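Local coordinates for P protein (Mumps virus, PDB 3BBZ) that probably binds the viral nucleocapsid through this domain of the phosphoprotein, tethering the mumps virus polymerase to its template during RNA replication, at residues F24-L28 and D39-I44. The protein carries 1 engineered substitution. Numbering follows the deposited sequence.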
ATOM      1  N   PHE A  24      -1.098   5.628   2.441  1.00  2.93           N
ATOM      2  CA  PHE A  24      -0.713   4.222   2.227  1.00  2.96           C
ATOM      3  C   PHE A  24       0.776   3.998   2.509  1.00  3.56           C
ATOM      4  O   PHE A  24       1.177   2.981   3.114  1.00  3.36           O
ATOM      5  CB  PHE A  24      -1.025   3.785   0.792  1.00  3.01           C
ATOM      6  CG  PHE A  24      -2.368   3.131   0.620  1.00  2.00           C
ATOM      7  CD1 PHE A  24      -3.241   3.542  -0.398  1.00  4.05           C
ATOM      8  CD2 PHE A  24      -2.771   2.113   1.447  1.00  3.73           C
ATOM      9  CE1 PHE A  24      -4.517   2.915  -0.579  1.00  2.00           C
ATOM     10  CE2 PHE A  24      -4.046   1.499   1.296  1.00  2.98           C
ATOM     11  CZ  PHE A  24      -4.898   1.897   0.270  1.00  2.00           C
ATOM     12  N   GLU A  25       1.597   4.974   2.119  1.00  4.57           N
ATOM     13  CA  GLU A  25       3.049   4.873   2.306  1.00  4.67           C
ATOM     14  C   GLU A  25       3.392   5.045   3.789  1.00  5.22           C
ATOM     15  O   GLU A  25       4.304   4.391   4.301  1.00  4.72           O
ATOM     16  CB  GLU A  25       3.760   5.946   1.490  1.00  5.32           C
ATOM     17  CG  GLU A  25       3.843   5.700  -0.022  1.00  6.12           C
ATOM     18  CD  GLU A  25       4.408   6.917  -0.789  1.00  8.81           C
ATOM     19  OE1 GLU A  25       4.693   7.981  -0.147  1.00  8.95           O
ATOM     20  OE2 GLU A  25       4.610   6.787  -2.033  1.00 14.55           O
ATOM     21  N   GLN A  26       2.664   5.922   4.492  1.00  3.93           N
ATOM     22  CA  GLN A  26       2.788   5.990   5.951  1.00  4.72           C
ATOM     23  C   GLN A  26       2.376   4.666   6.565  1.00  5.31           C
ATOM     24  O   GLN A  26       3.062   4.177   7.414  1.00  6.08           O
ATOM     25  CB  GLN A  26       1.954   7.132   6.534  1.00  2.78           C
ATOM     26  CG  GLN A  26       2.554   8.538   6.304  1.00  7.32           C
ATOM     27  CD  GLN A  26       3.322   9.078   7.520  1.00  9.04           C
ATOM     28  OE1 GLN A  26       3.641   8.322   8.428  1.00  8.25           O
ATOM     29  NE2 GLN A  26       3.632  10.394   7.518  1.00  6.42           N
ATOM     30  N   ARG A  27       1.241   4.106   6.132  1.00  6.17           N
ATOM     31  CA  ARG A  27       0.792   2.773   6.559  1.00  7.66           C
ATOM     32  C   ARG A  27       1.831   1.674   6.306  1.00  6.77           C
ATOM     33  O   ARG A  27       2.153   0.875   7.185  1.00  6.83           O
ATOM     34  CB  ARG A  27      -0.545   2.441   5.877  1.00  7.72           C
ATOM     35  CG  ARG A  27      -1.375   1.376   6.577  1.00 11.74           C
ATOM     36  CD  ARG A  27      -2.854   1.363   6.127  1.00 11.28           C
ATOM     37  NE  ARG A  27      -3.463   0.062   6.463  1.00 18.05           N
ATOM     38  CZ  ARG A  27      -4.446  -0.530   5.766  1.00 20.64           C
ATOM     39  NH1 ARG A  27      -4.971   0.045   4.690  1.00 19.79           N
ATOM     40  NH2 ARG A  27      -4.920  -1.713   6.157  1.00 22.57           N
ATOM     41  N   LEU A  28       2.389   1.649   5.097  1.00  6.77           N
ATOM     42  CA  LEU A  28       3.334   0.633   4.736  1.00  5.37           C
ATOM     43  C   LEU A  28       4.631   0.749   5.529  1.00  6.23           C
ATOM     44  O   LEU A  28       5.169  -0.270   5.972  1.00  4.75           O
ATOM     45  CB  LEU A  28       3.619   0.674   3.242  1.00  5.81           C
ATOM     46  CG  LEU A  28       4.547  -0.384   2.629  1.00  6.33           C
ATOM     47  CD1 LEU A  28       4.035  -1.795   2.876  1.00  7.28           C
ATOM     48  CD2 LEU A  28       4.746  -0.119   1.116  1.00  2.74           C
ATOM     49  N   ASP A  39      -3.264  -6.939   4.607  1.00  3.72           N
ATOM     50  CA  ASP A  39      -4.348  -5.981   4.832  1.00  4.48           C
ATOM     51  C   ASP A  39      -4.123  -4.676   4.043  1.00  4.33           C
ATOM     52  O   ASP A  39      -5.050  -4.141   3.442  1.00  4.87           O
ATOM     53  CB  ASP A  39      -4.473  -5.674   6.305  1.00  5.96           C
ATOM     54  CG  ASP A  39      -5.055  -6.830   7.124  1.00  9.26           C
ATOM     55  OD1 ASP A  39      -5.340  -7.944   6.586  1.00 12.10           O
ATOM     56  OD2 ASP A  39      -5.189  -6.582   8.346  1.00 14.60           O
ATOM     57  N   ILE A  40      -2.885  -4.201   3.996  1.00  3.65           N
ATOM     58  CA  ILE A  40      -2.549  -3.051   3.152  1.00  3.67           C
ATOM     59  C   ILE A  40      -2.747  -3.358   1.663  1.00  3.29           C
ATOM     60  O   ILE A  40      -3.412  -2.614   0.965  1.00  3.39           O
ATOM     61  CB  ILE A  40      -1.105  -2.554   3.436  1.00  3.05           C
ATOM     62  CG1 ILE A  40      -1.016  -2.082   4.873  1.00  4.11           C
ATOM     63  CG2 ILE A  40      -0.755  -1.353   2.521  1.00  2.00           C
ATOM     64  CD1 ILE A  40       0.452  -1.852   5.397  1.00  4.78           C
ATOM     65  N   LYS A  41      -2.211  -4.488   1.204  1.00  3.35           N
ATOM     66  CA  LYS A  41      -2.463  -5.004  -0.150  1.00  2.80           C
ATOM     67  C   LYS A  41      -3.937  -5.152  -0.483  1.00  3.69           C
ATOM     68  O   LYS A  41      -4.389  -4.708  -1.562  1.00  3.02           O
ATOM     69  CB  LYS A  41      -1.711  -6.326  -0.363  1.00  3.62           C
ATOM     70  CG  LYS A  41      -0.186  -6.078  -0.496  1.00  2.44           C
ATOM     71  CD  LYS A  41       0.564  -7.312  -0.968  1.00  7.56           C
ATOM     72  CE  LYS A  41       0.478  -8.395   0.060  1.00  8.10           C
ATOM     73  NZ  LYS A  41       1.390  -9.503  -0.402  1.00 11.03           N
ATOM     74  N   ARG A  42      -4.696  -5.719   0.459  1.00  3.64           N
ATOM     75  CA  ARG A  42      -6.149  -5.831   0.290  1.00  4.40           C
ATOM     76  C   ARG A  42      -6.757  -4.433   0.020  1.00  4.37           C
ATOM     77  O   ARG A  42      -7.534  -4.265  -0.925  1.00  3.59           O
ATOM     78  CB  ARG A  42      -6.765  -6.442   1.548  1.00  3.81           C
ATOM     79  CG  ARG A  42      -8.261  -6.461   1.590  1.00  4.76           C
ATOM     80  CD  ARG A  42      -8.715  -6.593   3.078  1.00  8.43           C
ATOM     81  NE  ARG A  42      -8.386  -5.395   3.852  1.00  6.10           N
ATOM     82  CZ  ARG A  42      -8.303  -5.355   5.187  1.00  5.39           C
ATOM     83  NH1 ARG A  42      -8.489  -6.436   5.917  1.00  2.00           N
ATOM     84  NH2 ARG A  42      -8.014  -4.208   5.784  1.00  3.48           N
ATOM     85  N   ASP A  43      -6.404  -3.435   0.837  1.00  4.62           N
ATOM     86  CA  ASP A  43      -6.998  -2.093   0.633  1.00  4.72           C
ATOM     87  C   ASP A  43      -6.512  -1.359  -0.618  1.00  3.83           C
ATOM     88  O   ASP A  43      -7.285  -0.599  -1.165  1.00  5.14           O
ATOM     89  CB  ASP A  43      -6.880  -1.229   1.878  1.00  5.54           C
ATOM     90  CG  ASP A  43      -7.661  -1.817   3.045  1.00  8.14           C
ATOM     91  OD1 ASP A  43      -8.683  -2.545   2.790  1.00  6.08           O
ATOM     92  OD2 ASP A  43      -7.235  -1.588   4.195  1.00 12.28           O
ATOM     93  N   ILE A  44      -5.261  -1.552  -1.043  1.00  3.30           N
ATOM     94  CA  ILE A  44      -4.756  -1.061  -2.343  1.00  3.88           C
ATOM     95  C   ILE A  44      -5.557  -1.632  -3.522  1.00  4.61           C
ATOM     96  O   ILE A  44      -6.037  -0.890  -4.407  1.00  5.11           O
ATOM     97  CB  ILE A  44      -3.250  -1.313  -2.555  1.00  3.31           C
ATOM     98  CG1 ILE A  44      -2.440  -0.460  -1.608  1.00  5.47           C
ATOM     99  CG2 ILE A  44      -2.822  -0.848  -3.978  1.00  3.15           C
ATOM    100  CD1 ILE A  44      -1.001  -0.928  -1.441  1.00  4.03           C
TER
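Helices 18-29 and 34-47 run antiparallel here, at 164° between the short segments, with their axes 10.9 Å apart at closest approach. F24, I40 and R27 fill the gap between the backbones. The chi1 of F24, -94°, lies between the wells, yet it brings the ring end up to the second helix. CG1 of I44 sits over one ring face, 3.8 Å from the F24 centroid and 10° off the normal, a CH-pi contact. CD2 of F24 also meets CG2 of I40 at 4.2 Å. I40, with chi1 m and chi2 t, extends CD1 to 3.9 Å from CA of L28. L28 and I40 also have the nearest CA atoms across the two segments, 7.1 Å apart.

R27 borders this apolar layer. Its first three chi angles are all t, so the chain stretches straight across. CG1 of I40 lies over one face of the guanidinium. NH1 and NH2 of R27 both donate to OD2 of D43, at 2.8 and 3.0 Å, forming a salt bridge. R42 folds back at chi3 p and binds D43 too, NE to OD1 at 3.1 Å and NH2 to OD2 at 3.2 Å. D43 thus bridges two like charges, with NH2 of R27 and NH2 of R42 only 4.0 Å apart. D39 joins by charge alone, OD1 to NH1 of R42 at 3.6 Å.

The pair belongs to a compact three-helix bundle. Helix 3-14 completes the core, with T8 against L28 and I7 and I11 against I44.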